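Local coordinates for cell division protein FtsZ 1 (Methanocaldococcus jannaschii, PDB 2VAP) that binds GTP and, as a tubulin homologue, probably hydrolyses it and polymerises into the contractile Z ring at the future division site, at residues V142-S147 against Q182-L187. Residues are numbered along the deposited sequence; the frame is centred on the assembly and turned at random.
Sequences VVAEIS and QHTDTL
The imidazole of His183 lies flat along the side chain of Glu145, the two running side by side in the same direction. Glu145 CB sits over one ring face, 3.8 Å from the ring centroid and 19° off its normal, a CH-pi contact. Glu145 CG follows at 3.6 Å from His183 ND1. With Glu145 CG anti to the backbone N (chi1 -174°) and the rest extended, the glutamate carries its carboxylate along the ring, stacked on it with the planes 19° apart. Both residue types suit a partly exposed place: the flat ring offers a face to methylenes, and glutamate has an aliphatic stem to lay there beneath a polar end. Gln182 CB lies over the opposite face, toward its rim. Closer to the backbone, the small Ala144 lets the loop approach the helix: its CB is 3.8 Å from His183 CB and 3.4 Å from His183 O, and it also touches Leu180 of helix 167-181. Thr184 adds its methyl, CG2, to Ala144 CB at 4.2 Å, while its OG1 is hydrogen-bonded to Leu180 O.

The contact joins helix 135-149 to the turn leading from helix 167-181 into strand 186-191, within the Rossmann-like GTPase domain. No hydrogen bond links the segments, and Glu145 OE1 stays 4.1 Å from His183 NE2. Cohesion here therefore rests on van der Waals and CH-pi packing, although the nearby carboxylate would probably favour a protonated imidazole electrostatically.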
ATOM      1  N   VAL A 142       8.579  -9.362 -10.012  1.00 11.75           N
ATOM      2  CA  VAL A 142      10.041  -9.388 -10.113  1.00 11.29           C
ATOM      3  C   VAL A 142      10.676  -8.502  -9.034  1.00 10.72           C
ATOM      4  O   VAL A 142      11.619  -8.920  -8.358  1.00 12.22           O
ATOM      5  CB  VAL A 142      10.543  -8.982 -11.526  1.00 11.80           C
ATOM      6  CG1 VAL A 142      12.069  -9.023 -11.596  1.00 14.34           C
ATOM      7  CG2 VAL A 142       9.944  -9.891 -12.591  1.00 14.02           C
ATOM      8  N   VAL A 143      10.149  -7.288  -8.870  1.00 13.16           N
ATOM      9  CA  VAL A 143      10.603  -6.383  -7.808  1.00  9.44           C
ATOM     10  C   VAL A 143      10.409  -7.037  -6.437  1.00 11.91           C
ATOM     11  O   VAL A 143      11.299  -6.981  -5.584  1.00 11.73           O
ATOM     12  CB  VAL A 143       9.878  -5.007  -7.860  1.00 11.71           C
ATOM     13  CG1 VAL A 143      10.377  -4.087  -6.751  1.00 11.11           C
ATOM     14  CG2 VAL A 143      10.080  -4.342  -9.215  1.00 10.83           C
ATOM     15  N   ALA A 144       9.251  -7.671  -6.247  1.00 10.97           N
ATOM     16  CA  ALA A 144       8.939  -8.385  -5.010  1.00  9.79           C
ATOM     17  C   ALA A 144       9.940  -9.506  -4.722  1.00 12.55           C
ATOM     18  O   ALA A 144      10.383  -9.666  -3.585  1.00 12.18           O
ATOM     19  CB  ALA A 144       7.517  -8.932  -5.053  1.00 10.66           C
ATOM     20  N   GLU A 145      10.298 -10.268  -5.757  1.00 13.12           N
ATOM     21  CA  GLU A 145      11.284 -11.344  -5.624  1.00 13.54           C
ATOM     22  C   GLU A 145      12.661 -10.796  -5.239  1.00 11.31           C
ATOM     23  O   GLU A 145      13.334 -11.350  -4.368  1.00 12.39           O
ATOM     24  CB  GLU A 145      11.372 -12.171  -6.912  1.00 12.93           C
ATOM     25  CG  GLU A 145      12.280 -13.396  -6.795  1.00 18.23           C
ATOM     26  CD  GLU A 145      12.358 -14.226  -8.067  1.00 40.33           C
ATOM     27  OE1 GLU A 145      11.785 -13.821  -9.102  1.00 26.59           O
ATOM     28  OE2 GLU A 145      13.001 -15.295  -8.027  1.00 27.79           O
ATOM     29  N   ILE A 146      13.062  -9.704  -5.889  1.00 12.68           N
ATOM     30  CA  ILE A 146      14.329  -9.031  -5.593  1.00 12.30           C
ATOM     31  C   ILE A 146      14.344  -8.509  -4.151  1.00 15.54           C
ATOM     32  O   ILE A 146      15.350  -8.637  -3.444  1.00 13.59           O
ATOM     33  CB  ILE A 146      14.616  -7.889  -6.607  1.00 10.63           C
ATOM     34  CG1 ILE A 146      14.847  -8.468  -8.010  1.00 17.06           C
ATOM     35  CG2 ILE A 146      15.826  -7.059  -6.173  1.00 12.28           C
ATOM     36  CD1 ILE A 146      14.739  -7.452  -9.142  1.00 16.06           C
ATOM     37  N   SER A 147      13.216  -7.939  -3.724  1.00 12.98           N
ATOM     38  CA  SER A 147      13.055  -7.438  -2.359  1.00 12.44           C
ATOM     39  C   SER A 147      13.197  -8.548  -1.319  1.00 10.37           C
ATOM     40  O   SER A 147      13.875  -8.371  -0.306  1.00 14.09           O
ATOM     41  CB  SER A 147      11.702  -6.738  -2.199  1.00 14.88           C
ATOM     42  OG  SER A 147      11.495  -6.336  -0.855  1.00 15.26           O
ATOM     43  N   GLN A 182       3.543 -15.262  -4.427  1.00 18.86           N
ATOM     44  CA  GLN A 182       4.702 -16.133  -4.239  1.00 17.12           C
ATOM     45  C   GLN A 182       5.915 -15.392  -3.668  1.00 17.45           C
ATOM     46  O   GLN A 182       6.837 -16.021  -3.141  1.00 22.83           O
ATOM     47  CB  GLN A 182       5.083 -16.813  -5.562  1.00 22.41           C
ATOM     48  CG  GLN A 182       3.976 -17.657  -6.198  1.00 28.41           C
ATOM     49  CD  GLN A 182       3.621 -18.896  -5.389  1.00280.64           C
ATOM     50  OE1 GLN A 182       4.493 -19.563  -4.829  1.00 65.89           O
ATOM     51  NE2 GLN A 182       2.333 -19.214  -5.334  1.00 71.28           N
ATOM     52  N   HIS A 183       5.907 -14.062  -3.768  1.00 14.29           N
ATOM     53  CA  HIS A 183       7.069 -13.248  -3.402  1.00 16.35           C
ATOM     54  C   HIS A 183       6.746 -12.067  -2.481  1.00 22.19           C
ATOM     55  O   HIS A 183       7.513 -11.101  -2.414  1.00 36.81           O
ATOM     56  CB  HIS A 183       7.778 -12.736  -4.663  1.00 19.68           C
ATOM     57  CG  HIS A 183       8.174 -13.817  -5.621  1.00 21.87           C
ATOM     58  ND1 HIS A 183       9.239 -14.661  -5.392  1.00 19.38           N
ATOM     59  CD2 HIS A 183       7.647 -14.189  -6.812  1.00 27.20           C
ATOM     60  CE1 HIS A 183       9.350 -15.508  -6.400  1.00 26.49           C
ATOM     61  NE2 HIS A 183       8.396 -15.242  -7.275  1.00 25.97           N
ATOM     62  N   THR A 184       5.618 -12.136  -1.779  1.00 11.61           N
ATOM     63  CA  THR A 184       5.255 -11.090  -0.819  1.00 11.61           C
ATOM     64  C   THR A 184       5.052 -11.650   0.583  1.00 10.70           C
ATOM     65  O   THR A 184       4.707 -12.821   0.755  1.00 14.64           O
ATOM     66  CB  THR A 184       3.977 -10.319  -1.235  1.00 12.36           C
ATOM     67  OG1 THR A 184       2.912 -11.245  -1.485  1.00 14.06           O
ATOM     68  CG2 THR A 184       4.230  -9.467  -2.475  1.00 15.83           C
ATOM     69  N   ASP A 185       5.280 -10.796   1.578  1.00  9.57           N
ATOM     70  CA  ASP A 185       4.989 -11.115   2.971  1.00 10.50           C
ATOM     71  C   ASP A 185       3.549 -10.721   3.298  1.00 15.51           C
ATOM     72  O   ASP A 185       2.832 -11.460   3.976  1.00 13.14           O
ATOM     73  CB  ASP A 185       5.985 -10.408   3.893  1.00 11.73           C
ATOM     74  CG  ASP A 185       7.410 -10.903   3.699  1.00 15.58           C
ATOM     75  OD1 ASP A 185       7.611 -12.134   3.629  1.00 18.39           O
ATOM     76  OD2 ASP A 185       8.329 -10.061   3.615  1.00 14.18           O
ATOM     77  N   THR A 186       3.143  -9.551   2.808  1.00 12.41           N
ATOM     78  CA  THR A 186       1.748  -9.120   2.830  1.00 10.34           C
ATOM     79  C   THR A 186       1.384  -8.588   1.448  1.00 11.61           C
ATOM     80  O   THR A 186       2.132  -7.803   0.858  1.00 12.50           O
ATOM     81  CB  THR A 186       1.490  -8.040   3.907  1.00 11.77           C
ATOM     82  OG1 THR A 186       1.811  -8.566   5.198  1.00 12.47           O
ATOM     83  CG2 THR A 186       0.027  -7.601   3.911  1.00 14.07           C
ATOM     84  N   LEU A 187       0.242  -9.040   0.936  1.00 10.73           N
ATOM     85  CA  LEU A 187      -0.270  -8.598  -0.353  1.00  9.69           C
ATOM     86  C   LEU A 187      -1.583  -7.844  -0.148  1.00 12.18           C
ATOM     87  O   LEU A 187      -2.640  -8.451   0.053  1.00 12.50           O
ATOM     88  CB  LEU A 187      -0.444  -9.797  -1.297  1.00 11.14           C
ATOM     89  CG  LEU A 187      -1.098  -9.645  -2.679  1.00 24.99           C
ATOM     90  CD1 LEU A 187      -0.412  -8.592  -3.540  1.00 21.19           C
ATOM     91  CD2 LEU A 187      -1.115 -10.989  -3.394  1.00 22.14           C
TER